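Local coordinates for protein pyruvate kinase (Cryptosporidium parvum, PDB 4DRS) that probably catalyses the last step of glycolysis, the transfer of phosphate from phosphoenolpyruvate to ADP that yields pyruvate and ATP, at residues G289-R294 / P323-T328. Residues are numbered along the deposited sequence; the frame is centred on the assembly and turned at random.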
loop_
_atom_site.group_PDB
_atom_site.type_symbol
_atom_site.label_atom_id
_atom_site.label_comp_id
_atom_site.label_asym_id
_atom_site.label_seq_id
_atom_site.Cartn_x
_atom_site.Cartn_y
_atom_site.Cartn_z
ATOM N N GLY A 289 28.003 6.661 -15.835
ATOM C CA GLY A 289 27.956 5.829 -14.647
ATOM C C GLY A 289 28.728 6.440 -13.493
ATOM O O GLY A 289 29.490 7.396 -13.678
ATOM N N ILE A 290 28.520 5.884 -12.302
ATOM C CA ILE A 290 29.200 6.326 -11.083
ATOM C C ILE A 290 29.974 5.180 -10.419
ATOM O O ILE A 290 29.512 4.039 -10.386
ATOM C CB ILE A 290 28.190 6.939 -10.071
ATOM C CG1 ILE A 290 27.652 8.292 -10.576
ATOM C CG2 ILE A 290 28.783 7.059 -8.665
ATOM C CD1 ILE A 290 28.695 9.374 -10.773
ATOM N N MET A 291 31.161 5.493 -9.915
ATOM C CA MET A 291 31.882 4.596 -9.023
ATOM C C MET A 291 32.046 5.255 -7.653
ATOM O O MET A 291 32.497 6.397 -7.551
ATOM C CB MET A 291 33.247 4.228 -9.603
ATOM C CG MET A 291 34.025 3.201 -8.787
ATOM S SD MET A 291 35.691 2.865 -9.420
ATOM C CE MET A 291 35.339 2.200 -11.052
ATOM N N VAL A 292 31.652 4.532 -6.612
ATOM C CA VAL A 292 31.879 4.958 -5.242
ATOM C C VAL A 292 33.132 4.254 -4.740
ATOM O O VAL A 292 33.155 3.025 -4.622
ATOM C CB VAL A 292 30.679 4.626 -4.334
ATOM C CG1 VAL A 292 30.957 5.070 -2.905
ATOM C CG2 VAL A 292 29.416 5.288 -4.869
ATOM N N ALA A 293 34.173 5.039 -4.466
ATOM C CA ALA A 293 35.478 4.503 -4.074
ATOM C C ALA A 293 36.066 5.194 -2.843
ATOM O O ALA A 293 35.631 6.280 -2.460
ATOM C CB ALA A 293 36.453 4.569 -5.245
ATOM N N ARG A 294 37.072 4.551 -2.251
ATOM C CA ARG A 294 37.694 4.975 -0.991
ATOM C C ARG A 294 38.204 6.423 -1.027
ATOM O O ARG A 294 37.752 7.263 -0.241
ATOM C CB ARG A 294 38.814 3.993 -0.611
ATOM C CG ARG A 294 39.052 3.830 0.885
ATOM C CD ARG A 294 39.211 2.360 1.269
ATOM N NE ARG A 294 39.448 2.175 2.705
ATOM C CZ ARG A 294 39.334 1.019 3.357
ATOM N NH1 ARG A 294 38.975 -0.088 2.721
ATOM N NH2 ARG A 294 39.578 0.971 4.658
ATOM N N PRO A 323 24.279 3.174 -14.219
ATOM C CA PRO A 323 24.976 2.079 -13.521
ATOM C C PRO A 323 25.870 2.621 -12.408
ATOM O O PRO A 323 26.515 3.655 -12.588
ATOM C CB PRO A 323 25.839 1.441 -14.614
ATOM C CG PRO A 323 25.303 1.958 -15.912
ATOM C CD PRO A 323 24.672 3.284 -15.633
ATOM N N VAL A 324 25.879 1.943 -11.263
ATOM C CA VAL A 324 26.717 2.341 -10.132
ATOM C C VAL A 324 27.612 1.196 -9.666
ATOM O O VAL A 324 27.162 0.059 -9.502
ATOM C CB VAL A 324 25.895 2.925 -8.953
ATOM C CG1 VAL A 324 24.938 1.888 -8.377
ATOM C CG2 VAL A 324 26.812 3.486 -7.871
ATOM N N VAL A 325 28.884 1.524 -9.460
ATOM C CA VAL A 325 29.898 0.559 -9.064
ATOM C C VAL A 325 30.314 0.808 -7.616
ATOM O O VAL A 325 30.749 1.907 -7.269
ATOM C CB VAL A 325 31.140 0.652 -9.979
ATOM C CG1 VAL A 325 32.185 -0.392 -9.589
ATOM C CG2 VAL A 325 30.750 0.511 -11.444
ATOM N N THR A 326 30.162 -0.216 -6.780
ATOM C CA THR A 326 30.676 -0.197 -5.407
ATOM C C THR A 326 32.073 -0.822 -5.363
ATOM O O THR A 326 32.272 -1.949 -5.804
ATOM C CB THR A 326 29.723 -0.932 -4.450
ATOM O OG1 THR A 326 28.513 -0.181 -4.331
ATOM C CG2 THR A 326 30.346 -1.093 -3.057
ATOM N N ALA A 327 33.032 -0.084 -4.819
ATOM C CA ALA A 327 34.436 -0.470 -4.881
ATOM C C ALA A 327 35.236 0.149 -3.750
ATOM O O ALA A 327 35.933 1.144 -3.958
ATOM C CB ALA A 327 35.027 -0.036 -6.213
ATOM N N THR A 328 35.140 -0.430 -2.558
ATOM C CA THR A 328 35.869 0.100 -1.402
ATOM C C THR A 328 36.944 -0.880 -0.928
ATOM O O THR A 328 37.372 -0.837 0.229
ATOM C CB THR A 328 34.915 0.470 -0.244
ATOM O OG1 THR A 328 34.017 -0.618 0.012
ATOM C CG2 THR A 328 34.110 1.720 -0.586
#
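Ile-290, Met-291 and Val-292 pair in parallel with Val-324, Val-325 and Thr-326, on the sixth and seventh strands of the eight-stranded TIM barrel, joined by a right-handed beta-alpha-beta crossover through helix 306-320. Backbone bonds zigzag between them: Ile-290 N gives to Pro-323 O (3.0 Å), Val-325 N to Ile-290 O (2.8 Å), Val-292 N to Val-325 O (2.9 Å), and Ala-327 N, more bent at 137°, to Val-292 O. Pro-323 lacks an N-H, but gives this pairing its carbonyl. On the face bearing Met-291, Val-325 and Ala-327, which looks into the barrel, Met-291 CG lies anti to its backbone N (chi1 -175°) and meets Val-325 CB at 4.0 Å; Met-360 of the next strand adjoins all three. Met-291 lies about 5 Å, side chain to side chain, from ADP-binding Arg-74. On the other face, Ile-290 CG2 touches Val-324 CG2 at 4.2 Å, and both side chains meet Cys-317 of the crossover helix. Thr-326 OG1, also here, bonds Ser-356 OG. Past the strands, Arg-294 NH1 donates a hydrogen bond to Thr-328 O (3.1 Å), the oxygen 17° out of the guanidinium plane; Glu-332 offers a weak, long ion pair, while Arg-342 of a second subunit brings a like charge close. Main-chain bonds thus join strands packed mainly through apolar groups, with charge gathering where they run out.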